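Local coordinates for tetratricopeptide TPR_2 repeat protein (Thermobaculum terrenum, PDB 5DJS) that couples a helical tetratricopeptide-repeat region to a glycosyl transferase family 41 region of GT-B fold and holds uridine-5'-diphosphate in a pocket, at residues 75-80 against 101-106; 260-265 against 514-519; 314-319 against 399-404; 331-336 against 358-363. The protein carries 1 engineered substitution. All coordinates share one frame; numbering follows the deposited sequence.

Contact 1: 75-80 against 101-106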
# COMPACT_ATOMS: atom_id res chain seq x y z
N GLY A 75 10.26 14.48 -24.65
CA GLY A 75 9.04 13.96 -25.27
C GLY A 75 8.64 12.58 -24.79
O GLY A 75 7.51 12.15 -25.04
N GLU A 76 9.56 11.88 -24.12
CA GLU A 76 9.35 10.48 -23.71
C GLU A 76 8.54 10.48 -22.43
O GLU A 76 9.03 10.88 -21.39
CB GLU A 76 10.70 9.76 -23.55
CG GLU A 76 10.66 8.34 -22.98
CD GLU A 76 9.67 7.44 -23.68
OE1 GLU A 76 9.81 7.25 -24.90
OE2 GLU A 76 8.75 6.93 -23.00
N ALA A 77 7.28 10.04 -22.52
CA ALA A 77 6.33 10.04 -21.40
C ALA A 77 6.74 9.18 -20.20
O ALA A 77 6.44 9.55 -19.06
CB ALA A 77 4.96 9.58 -21.88
N SER A 78 7.40 8.05 -20.44
CA SER A 78 7.75 7.13 -19.35
C SER A 78 8.78 7.74 -18.38
O SER A 78 8.78 7.41 -17.21
CB SER A 78 8.25 5.78 -19.87
OG SER A 78 9.50 5.88 -20.52
N TYR A 79 9.63 8.63 -18.89
CA TYR A 79 10.62 9.31 -18.05
C TYR A 79 9.93 10.29 -17.10
O TYR A 79 10.34 10.41 -15.94
CB TYR A 79 11.65 10.08 -18.91
CG TYR A 79 12.48 9.24 -19.88
CD1 TYR A 79 12.41 7.84 -19.93
CD2 TYR A 79 13.38 9.86 -20.75
CE1 TYR A 79 13.17 7.11 -20.81
CE2 TYR A 79 14.15 9.13 -21.64
CZ TYR A 79 14.04 7.75 -21.66
OH TYR A 79 14.80 7.00 -22.53
N HIS A 80 8.89 10.96 -17.59
CA HIS A 80 8.03 11.80 -16.75
C HIS A 80 7.23 10.99 -15.73
O HIS A 80 7.13 11.39 -14.58
CB HIS A 80 7.07 12.63 -17.59
CG HIS A 80 7.74 13.67 -18.43
ND1 HIS A 80 8.07 14.92 -17.95
CD2 HIS A 80 8.14 13.64 -19.72
CE1 HIS A 80 8.64 15.62 -18.92
NE2 HIS A 80 8.70 14.86 -20.00
N HIS A 101 0.85 14.25 -14.79
CA HIS A 101 0.07 14.97 -15.81
C HIS A 101 0.83 15.06 -17.13
O HIS A 101 0.26 14.79 -18.18
CB HIS A 101 -0.32 16.39 -15.36
CG HIS A 101 -1.52 16.44 -14.47
ND1 HIS A 101 -2.81 16.37 -14.95
CD2 HIS A 101 -1.63 16.56 -13.12
CE1 HIS A 101 -3.66 16.42 -13.94
NE2 HIS A 101 -2.97 16.53 -12.82
N HIS A 102 2.11 15.42 -17.06
CA HIS A 102 2.93 15.54 -18.27
C HIS A 102 2.98 14.22 -19.03
O HIS A 102 2.88 14.23 -20.26
CB HIS A 102 4.36 16.02 -17.95
CG HIS A 102 4.43 17.44 -17.50
ND1 HIS A 102 3.69 18.44 -18.09
CD2 HIS A 102 5.15 18.03 -16.52
CE1 HIS A 102 3.95 19.59 -17.48
NE2 HIS A 102 4.84 19.36 -16.53
N ALA A 103 3.12 13.12 -18.30
CA ALA A 103 3.22 11.79 -18.90
C ALA A 103 1.94 11.43 -19.65
O ALA A 103 1.99 10.84 -20.72
CB ALA A 103 3.54 10.75 -17.84
N LEU A 104 0.80 11.81 -19.07
CA LEU A 104 -0.51 11.65 -19.74
C LEU A 104 -0.72 12.61 -20.90
O LEU A 104 -1.32 12.25 -21.90
CB LEU A 104 -1.66 11.80 -18.75
CG LEU A 104 -1.87 10.66 -17.75
CD1 LEU A 104 -2.96 11.07 -16.77
CD2 LEU A 104 -2.28 9.37 -18.45
N GLU A 105 -0.27 13.85 -20.76
CA GLU A 105 -0.34 14.79 -21.86
C GLU A 105 0.42 14.26 -23.08
O GLU A 105 -0.06 14.35 -24.20
CB GLU A 105 0.16 16.16 -21.43
CG GLU A 105 -0.81 16.88 -20.49
CD GLU A 105 -0.25 18.12 -19.83
OE1 GLU A 105 0.97 18.19 -19.53
OE2 GLU A 105 -1.05 19.04 -19.59
N LEU A 106 1.59 13.66 -22.84
CA LEU A 106 2.45 13.14 -23.91
C LEU A 106 2.00 11.79 -24.48
O LEU A 106 2.31 11.47 -25.62
CB LEU A 106 3.90 13.02 -23.40
CG LEU A 106 4.66 14.35 -23.24
CD1 LEU A 106 5.91 14.19 -22.38
CD2 LEU A 106 5.04 14.92 -24.60

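Contact 2: 260-265 against 514-519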
# COMPACT_ATOMS: atom_id res chain seq x y z
N PRO A 260 -13.13 -13.64 -15.60
CA PRO A 260 -12.80 -15.08 -15.62
C PRO A 260 -13.47 -15.89 -14.50
O PRO A 260 -13.56 -17.12 -14.61
CB PRO A 260 -11.27 -15.10 -15.48
CG PRO A 260 -10.94 -13.79 -14.85
CD PRO A 260 -11.92 -12.83 -15.43
N ALA A 261 -13.89 -15.20 -13.44
CA ALA A 261 -14.62 -15.80 -12.34
C ALA A 261 -15.94 -15.06 -12.12
O ALA A 261 -16.01 -13.84 -12.35
CB ALA A 261 -13.78 -15.75 -11.08
N PRO A 262 -16.98 -15.78 -11.67
CA PRO A 262 -18.30 -15.18 -11.40
C PRO A 262 -18.41 -14.28 -10.16
O PRO A 262 -19.37 -13.51 -10.03
CB PRO A 262 -19.18 -16.40 -11.19
CG PRO A 262 -18.26 -17.44 -10.65
CD PRO A 262 -16.96 -17.23 -11.36
N VAL A 263 -17.47 -14.42 -9.23
CA VAL A 263 -17.38 -13.53 -8.07
C VAL A 263 -15.97 -12.93 -8.06
O VAL A 263 -14.99 -13.66 -7.95
CB VAL A 263 -17.67 -14.28 -6.76
CG1 VAL A 263 -17.45 -13.37 -5.56
CG2 VAL A 263 -19.09 -14.82 -6.76
N GLN A 264 -15.89 -11.61 -8.16
CA GLN A 264 -14.61 -10.93 -8.19
C GLN A 264 -14.58 -9.82 -7.15
O GLN A 264 -15.48 -8.97 -7.11
CB GLN A 264 -14.34 -10.41 -9.60
CG GLN A 264 -14.28 -11.54 -10.62
CD GLN A 264 -13.64 -11.15 -11.93
OE1 GLN A 264 -12.81 -11.89 -12.46
NE2 GLN A 264 -14.02 -9.99 -12.47
N VAL A 265 -13.52 -9.85 -6.33
CA VAL A 265 -13.43 -9.10 -5.08
C VAL A 265 -12.09 -8.36 -5.00
O VAL A 265 -11.04 -8.92 -5.33
CB VAL A 265 -13.46 -10.07 -3.87
CG1 VAL A 265 -13.34 -9.31 -2.56
CG2 VAL A 265 -14.72 -10.91 -3.88
N ARG A 514 -21.66 -15.60 1.18
CA ARG A 514 -22.85 -14.82 0.88
C ARG A 514 -22.76 -14.14 -0.48
O ARG A 514 -23.77 -13.91 -1.13
CB ARG A 514 -23.14 -13.84 2.03
CG ARG A 514 -23.67 -14.58 3.26
CD ARG A 514 -23.40 -13.88 4.60
NE ARG A 514 -23.65 -12.44 4.52
CZ ARG A 514 -24.85 -11.86 4.50
NH1 ARG A 514 -25.98 -12.58 4.54
NH2 ARG A 514 -24.92 -10.53 4.42
N MET A 515 -21.53 -13.85 -0.93
CA MET A 515 -21.27 -13.45 -2.31
C MET A 515 -21.64 -14.58 -3.28
O MET A 515 -22.24 -14.34 -4.33
CB MET A 515 -19.78 -13.13 -2.54
CG MET A 515 -19.22 -11.89 -1.87
SD MET A 515 -17.41 -11.88 -1.97
CE MET A 515 -17.02 -10.91 -0.52
N TRP A 516 -21.23 -15.79 -2.92
CA TRP A 516 -21.47 -16.98 -3.74
C TRP A 516 -22.95 -17.37 -3.77
O TRP A 516 -23.49 -17.64 -4.84
CB TRP A 516 -20.62 -18.15 -3.26
CG TRP A 516 -20.87 -19.41 -4.03
CD1 TRP A 516 -21.58 -20.48 -3.60
CD2 TRP A 516 -20.44 -19.71 -5.36
NE1 TRP A 516 -21.62 -21.45 -4.58
CE2 TRP A 516 -20.92 -21.00 -5.67
CE3 TRP A 516 -19.69 -19.02 -6.32
CZ2 TRP A 516 -20.68 -21.62 -6.89
CZ3 TRP A 516 -19.45 -19.64 -7.55
CH2 TRP A 516 -19.94 -20.93 -7.82
N ARG A 517 -23.60 -17.41 -2.61
CA ARG A 517 -25.04 -17.67 -2.56
C ARG A 517 -25.76 -16.72 -3.51
O ARG A 517 -26.53 -17.17 -4.35
CB ARG A 517 -25.63 -17.56 -1.13
CG ARG A 517 -27.16 -17.46 -1.10
CD ARG A 517 -27.82 -17.81 0.23
NE ARG A 517 -27.15 -17.22 1.39
CZ ARG A 517 -26.29 -17.85 2.20
NH1 ARG A 517 -25.95 -19.13 2.03
NH2 ARG A 517 -25.75 -17.17 3.22
N ASP A 518 -25.50 -15.42 -3.37
CA ASP A 518 -26.14 -14.38 -4.20
C ASP A 518 -25.89 -14.51 -5.70
O ASP A 518 -26.74 -14.13 -6.50
CB ASP A 518 -25.74 -12.97 -3.73
CG ASP A 518 -26.38 -12.57 -2.40
OD1 ASP A 518 -26.75 -13.45 -1.60
OD2 ASP A 518 -26.51 -11.35 -2.16
N ALA A 519 -24.73 -15.04 -6.08
CA ALA A 519 -24.41 -15.29 -7.49
C ALA A 519 -25.26 -16.44 -8.06
O ALA A 519 -25.79 -16.33 -9.16
CB ALA A 519 -22.93 -15.59 -7.67

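Contact 3: 314-319 against 399-404. With UDP (uridine-5'-diphosphate), chain E.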
# COMPACT_ATOMS: atom_id res chain seq x y z
N PRO A 314 3.06 -11.52 14.35
CA PRO A 314 3.95 -12.62 13.98
C PRO A 314 4.57 -13.30 15.22
O PRO A 314 4.51 -12.74 16.32
CB PRO A 314 5.02 -11.93 13.12
CG PRO A 314 5.04 -10.52 13.61
CD PRO A 314 3.62 -10.21 13.97
N PRO A 315 5.14 -14.50 15.03
CA PRO A 315 5.74 -15.20 16.17
C PRO A 315 7.02 -14.52 16.71
O PRO A 315 7.22 -14.48 17.92
CB PRO A 315 6.05 -16.60 15.61
CG PRO A 315 6.23 -16.38 14.14
CD PRO A 315 5.33 -15.24 13.77
N ASP A 316 7.84 -13.95 15.82
CA ASP A 316 9.13 -13.34 16.19
C ASP A 316 9.01 -11.88 16.71
O ASP A 316 9.86 -11.04 16.39
CB ASP A 316 10.12 -13.44 15.01
CG ASP A 316 9.66 -12.66 13.76
OD1 ASP A 316 8.44 -12.46 13.58
OD2 ASP A 316 10.53 -12.25 12.96
N LEU A 317 8.00 -11.61 17.54
CA LEU A 317 7.71 -10.24 17.99
C LEU A 317 8.71 -9.83 19.07
O LEU A 317 8.86 -10.56 20.05
CB LEU A 317 6.28 -10.14 18.54
CG LEU A 317 5.62 -8.76 18.41
CD1 LEU A 317 5.24 -8.51 16.96
CD2 LEU A 317 4.39 -8.64 19.30
N PRO A 318 9.38 -8.66 18.92
CA PRO A 318 10.47 -8.26 19.84
C PRO A 318 10.17 -8.32 21.33
O PRO A 318 11.08 -8.59 22.12
CB PRO A 318 10.75 -6.82 19.45
CG PRO A 318 10.47 -6.80 17.99
CD PRO A 318 9.24 -7.67 17.83
N GLY A 319 8.92 -8.06 21.72
CA GLY A 319 8.55 -8.10 23.13
C GLY A 319 8.94 -6.80 23.83
O GLY A 319 10.00 -6.21 23.58
N PRO A 399 15.18 -3.42 9.00
CA PRO A 399 14.43 -4.68 9.02
C PRO A 399 13.18 -4.62 9.91
O PRO A 399 13.10 -3.76 10.80
CB PRO A 399 15.45 -5.70 9.57
CG PRO A 399 16.78 -5.15 9.18
CD PRO A 399 16.63 -3.65 9.18
N ARG A 400 12.24 -5.53 9.67
CA ARG A 400 10.92 -5.52 10.34
C ARG A 400 11.01 -5.57 11.88
O ARG A 400 10.46 -4.69 12.54
CB ARG A 400 10.06 -6.68 9.79
CG ARG A 400 8.81 -7.06 10.58
CD ARG A 400 7.49 -6.57 9.99
NE ARG A 400 6.48 -7.65 10.05
CZ ARG A 400 5.15 -7.49 10.09
NH1 ARG A 400 4.59 -6.28 10.10
NH2 ARG A 400 4.37 -8.57 10.14
N THR A 401 11.68 -6.57 12.44
CA THR A 401 11.78 -6.71 13.90
C THR A 401 12.63 -5.61 14.55
O THR A 401 12.36 -5.23 15.70
CB THR A 401 12.37 -8.08 14.35
OG1 THR A 401 13.62 -8.30 13.69
CG2 THR A 401 11.40 -9.22 14.02
N ASP A 402 13.64 -5.11 13.84
CA ASP A 402 14.40 -3.95 14.30
C ASP A 402 13.51 -2.71 14.41
O ASP A 402 13.67 -1.93 15.36
CB ASP A 402 15.61 -3.66 13.38
CG ASP A 402 16.72 -4.70 13.50
OD1 ASP A 402 16.49 -5.78 14.09
OD2 ASP A 402 17.84 -4.45 13.00
N LEU A 403 12.58 -2.54 13.47
CA LEU A 403 11.65 -1.40 13.50
C LEU A 403 10.62 -1.54 14.61
O LEU A 403 10.35 -0.58 15.33
CB LEU A 403 10.93 -1.23 12.16
CG LEU A 403 9.95 -0.05 12.04
CD1 LEU A 403 10.64 1.24 11.61
CD2 LEU A 403 8.81 -0.39 11.10
N LEU A 404 10.04 -2.73 14.72
CA LEU A 404 9.16 -3.05 15.86
C LEU A 404 9.82 -2.72 17.22
O LEU A 404 9.20 -2.11 18.10
CB LEU A 404 8.75 -4.53 15.81
CG LEU A 404 7.43 -5.02 15.18
CD1 LEU A 404 6.63 -3.94 14.47
CD2 LEU A 404 7.69 -6.20 14.25
N1 UDP E . 8.85 -1.11 7.20
C2 UDP E . 10.21 -1.51 7.37
N3 UDP E . 11.17 -0.58 7.53
C4 UDP E . 10.87 0.72 7.54
C5 UDP E . 9.56 1.16 7.39
C6 UDP E . 8.56 0.21 7.22
O2 UDP E . 10.54 -2.72 7.37
O4 UDP E . 11.77 1.57 7.69
C1' UDP E . 7.79 -2.13 7.03
C2' UDP E . 6.84 -2.07 8.21
O2' UDP E . 6.59 -3.42 8.62
C3' UDP E . 5.63 -1.32 7.68
C4' UDP E . 5.65 -1.53 6.17
O4' UDP E . 7.00 -1.93 5.85
O3' UDP E . 4.41 -1.79 8.25
C5' UDP E . 5.31 -0.31 5.32
O5' UDP E . 4.32 0.53 5.90
PA UDP E . 4.07 2.02 5.30
O1A UDP E . 3.65 1.84 3.86
O2A UDP E . 5.29 2.84 5.65
O3A UDP E . 2.84 2.68 6.13
PB UDP E . 1.38 2.00 6.29
O1B UDP E . 1.61 0.58 6.71
O2B UDP E . 0.76 2.79 7.39
O3B UDP E . 0.72 2.18 4.94

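Contact 4: 331-336 against 358-363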
# COMPACT_ATOMS: atom_id res chain seq x y z
N PRO A 331 7.73 13.93 25.96
CA PRO A 331 7.49 12.63 25.32
C PRO A 331 8.14 12.53 23.95
O PRO A 331 8.31 13.55 23.28
CB PRO A 331 5.97 12.61 25.16
CG PRO A 331 5.59 14.04 25.02
CD PRO A 331 6.53 14.79 25.93
N VAL A 332 8.50 11.32 23.55
CA VAL A 332 8.94 11.06 22.17
C VAL A 332 7.71 10.63 21.37
O VAL A 332 7.17 9.55 21.60
CB VAL A 332 10.01 9.94 22.10
CG1 VAL A 332 10.42 9.67 20.66
CG2 VAL A 332 11.23 10.31 22.93
N PHE A 333 7.28 11.50 20.45
CA PHE A 333 6.27 11.14 19.45
C PHE A 333 6.91 10.40 18.27
O PHE A 333 8.08 10.62 17.96
CB PHE A 333 5.56 12.39 18.94
CG PHE A 333 4.60 12.98 19.92
CD1 PHE A 333 3.39 12.34 20.18
CD2 PHE A 333 4.89 14.17 20.58
CE1 PHE A 333 2.49 12.88 21.08
CE2 PHE A 333 3.99 14.71 21.47
CZ PHE A 333 2.79 14.07 21.73
N GLY A 334 6.14 9.52 17.63
CA GLY A 334 6.64 8.68 16.54
C GLY A 334 5.66 8.53 15.38
O GLY A 334 4.44 8.51 15.58
N CYS A 335 6.20 8.46 14.16
CA CYS A 335 5.40 8.18 12.95
C CYS A 335 6.26 7.48 11.91
O CYS A 335 7.07 8.11 11.24
CB CYS A 335 4.82 9.46 12.35
SG CYS A 335 3.92 9.14 10.82
N PHE A 336 6.06 6.17 11.77
CA PHE A 336 6.91 5.35 10.90
C PHE A 336 6.27 5.07 9.53
O PHE A 336 6.44 3.98 8.95
CB PHE A 336 7.30 4.05 11.62
CG PHE A 336 7.97 4.25 12.96
CD1 PHE A 336 8.58 5.46 13.33
CD2 PHE A 336 8.03 3.19 13.86
CE1 PHE A 336 9.18 5.61 14.57
CE2 PHE A 336 8.63 3.33 15.10
CZ PHE A 336 9.21 4.54 15.45
N PRO A 358 6.98 21.84 24.45
CA PRO A 358 8.25 22.36 23.91
C PRO A 358 9.51 21.49 24.11
O PRO A 358 10.55 21.79 23.51
CB PRO A 358 8.40 23.71 24.62
CG PRO A 358 7.64 23.54 25.89
CD PRO A 358 6.48 22.67 25.56
N ARG A 359 9.42 20.45 24.95
CA ARG A 359 10.51 19.50 25.14
C ARG A 359 10.35 18.21 24.31
O ARG A 359 11.31 17.44 24.16
CB ARG A 359 10.65 19.16 26.64
CG ARG A 359 10.84 20.38 27.54
CD ARG A 359 11.40 20.02 28.91
NE ARG A 359 12.77 19.48 28.84
CZ ARG A 359 13.15 18.23 29.16
NH1 ARG A 359 12.29 17.31 29.59
NH2 ARG A 359 14.44 17.89 29.04
N ALA A 360 9.15 17.98 23.77
CA ALA A 360 8.85 16.75 23.01
C ALA A 360 9.65 16.65 21.72
O ALA A 360 9.94 17.66 21.08
CB ALA A 360 7.36 16.66 22.70
N ARG A 361 9.99 15.42 21.34
CA ARG A 361 10.74 15.13 20.13
C ARG A 361 9.88 14.26 19.23
O ARG A 361 9.09 13.47 19.73
CB ARG A 361 12.03 14.40 20.48
CG ARG A 361 12.97 15.20 21.37
CD ARG A 361 14.12 14.35 21.90
NE ARG A 361 14.98 13.82 20.84
CZ ARG A 361 15.85 14.54 20.11
NH1 ARG A 361 16.01 15.85 20.29
NH2 ARG A 361 16.58 13.93 19.17
N LEU A 362 10.03 14.41 17.90
CA LEU A 362 9.31 13.60 16.91
C LEU A 362 10.28 12.70 16.15
O LEU A 362 11.31 13.16 15.66
CB LEU A 362 8.57 14.49 15.92
CG LEU A 362 7.77 13.81 14.81
CD1 LEU A 362 6.69 12.88 15.34
CD2 LEU A 362 7.14 14.87 13.92
N ARG A 363 9.91 11.43 16.02
CA ARG A 363 10.76 10.39 15.46
C ARG A 363 10.13 9.80 14.19
O ARG A 363 9.13 9.08 14.28
CB ARG A 363 10.94 9.29 16.50
CG ARG A 363 11.89 8.16 16.11
CD ARG A 363 13.28 8.36 16.68
NE ARG A 363 13.83 7.10 17.18
CZ ARG A 363 13.82 6.69 18.46
NH1 ARG A 363 13.29 7.43 19.43
NH2 ARG A 363 14.35 5.50 18.76

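Contact 1: 75-80 against 101-106
His-80 and Leu-106 cross at about a right angle where the start of helix 77-89 meets the end of helix 93-106, the antiparallel helix pair of a tetratricopeptide repeat. With CG anti to the carbonyl carbon, the His-80 imidazole reaches over the gap, and its CD2 lies 3.5 Å from Leu-106 CD1. On its other flank ND1 meets His-102 CB at 3.9 Å. The two imidazoles are turned obliquely, their planes 65° apart. Next to the rings, the helices close up on small residues: the CA atoms of Ala-77 and Ala-103 are 4.4 Å apart, and each methyl faces the carbonyl oxygen of the other residue. Ala-77 CB also rests on Leu-106 CB at 3.9 Å.

Polar groups find partners in their own segment or just beside it, not across. Glu-76, the N-cap of helix 77-89, takes Ser-78 N on the anti lone pair of OE2, and Ser-78 OG bonds to the same oxygen. His-102 ND1 donates to Glu-105 OE1 over 3.1 Å, one turn along its own helix, and His-80 NE2 is hydrogen-bonded to Pro-74 O. Between these two segments no hydrogen bond forms, and the contact rests on van der Waals packing. The carboxylate beside His-102 would probably favour its protonated form, whereas His-80, bonded to a neutral carbonyl, would be expected to feel less of such a bias.

Contact 2: 260-265 against 514-519
The parallel, Rossmann-like sheet of the first half of a GT-B fold is covered here by the long C-terminal helix 479-521, which returns from the second half of the protein to pack on strand 263-266. Helix segment and strand segment run roughly antiparallel, at 145°, their axes 9.5 Å apart at closest approach. Val-263 and Val-265 point toward the helix, while Gln-264 between them points away.

Met-515 carries much of the contact. Its CB opens it by meeting Val-263 CG1 at 3.8 Å. CG lies anti to the carbonyl carbon, and beyond it the chain is extended, so that the side chain leaves the helix and crosses both valines at about a right angle. SD comes next: it sits 3.4 Å from Val-265 CG2 and also near Val-263 CG1, bridging the two residues. The terminal CE stays beside Val-265 CG2. Tyr-281 and Val-283 of the adjoining strand 281-285 also touch Met-515, which thus spans two strands.

A turn of helix further on, Ala-519 CB fills in against Val-263 CG2 at 4.0 Å. Trp-516 has CG anti to the backbone N (chi1 177°), which swings the indole alongside the beginning of the strand, its ring edge turned to the segment 260-265. The pyrrole nitrogen NE1 is hydrogen-bonded to Asp-158 O, which helps fix the ring's rotation. At its six-membered end the edge atom CZ3 lies 4.0 Å from Pro-262 CG, with that carbon near the ring plane.

Contact 3: 314-319 against 399-404
In this GT-B fold the loop between the two Rossmann-like sheets, here 314-319, lies against the first turn of helix 400-405, whose other side faces uridine-5'-diphosphate. Apolar contact is led by Pro-318: its ring crosses Leu-404 at about a right angle, CG 3.6 Å from Leu-404 CB and CD close by. Leu-317 CD1 adds a looser touch on Leu-404 CD2.

Mixed contacts follow, none of them a hydrogen bond. Asp-316 turns OD2 to the methyl CG2 of Thr-401 at 3.3 Å, not to its hydroxyl. Pro-314 and Arg-400 meet tip to tip, CG against NH2 at 4.0 Å.

The charged group of Arg-400 is held from outside this pair: NH1 makes a salt bridge with Glu-427, which itself hydrogen-bonds the ligand, and Tyr-179 gives a cation-pi partner. The Arg-400 chain, bent at chi2 and chi3, brings NH1 to Glu-427 and so probably helps position that carboxylate.

Contacts with uridine-5'-diphosphate complete the account. Arg-400 CD approaches O2' at 3.6 Å, that oxygen lying near the guanidinium plane. Leu-403, its CG anti to the backbone N, straddles base and ribose: CD1 is 4.1 Å from C4 of the ligand, and CD2 is 3.9 Å from its C2'.

Contact 4: 331-336 against 358-363
Phe-333, Leu-362, Ala-360 and Pro-331 form the apolar centre between two neighbouring parallel strands. Phe-333 CB lies 3.8 Å from Leu-362 CD1, while its ring turns an edge to Ala-360, CE2 meeting CB at 4.1 Å. Pro-331, entered through a cis peptide, closes the end with CD against the same methyl. Helix 344-356 covers this face through Trp-350, Ile-353 and Leu-354, completing a beta-alpha-beta crossover of the second Rossmann-like sheet.

Outward from this core, four backbone bonds alternate between the strands. Arg-361 N donates to Pro-331 O, and Phe-333 N reaches Arg-361 O at 2.8 Å, nearly along its C=O axis. Arg-363 N approaches Phe-333 O from above the carbonyl plane; Cys-335 N gives Arg-363 O a straighter bond (3.0 Å, 167°).

On the opposite face stand Val-332, Arg-361 and Arg-363. Arg-363, CG anti to the backbone N (chi1 -176°), bends at chi2 and chi3 so that NH1 sits 3.8 Å from Val-332 CG1. Phe-336 runs beside it, and its edge atom CE1 lies 3.5 Å from Arg-363 O. Arg-361 NE forms a salt bridge with Glu-393 of the next strand.

Phe-336 nears uridine-5'-diphosphate with its backbone carbonyl, the side chain staying about 6 Å away. Directional backbone bonds thus set the register; one face is apolar under its helix, and on the other Arg-363 makes long, weak ion pairs with Glu-393 and Asp-409.

Overall arrangement
Contact 1 comes first along the chain, in the tetratricopeptide-repeat helices, with its centre about 38 to 41 Å from the centres of the others. The remaining three enclose one another in sequence: contact 4 lies within the span of contact 3, and contact 3 within that of contact 2. Contact 2 belongs to the first six-stranded parallel sheet, contact 4 to the second, and their centres are about 47 Å apart on opposite sides of the chain's centre. Contacts 3 and 4 meet directly, Leu-403 CD1 lying 4.0 Å from Phe-336 CD2, at the uridine-5'-diphosphate pocket. Contact 2 closes a span holding the whole second sheet and so probably helps join the GT-B halves.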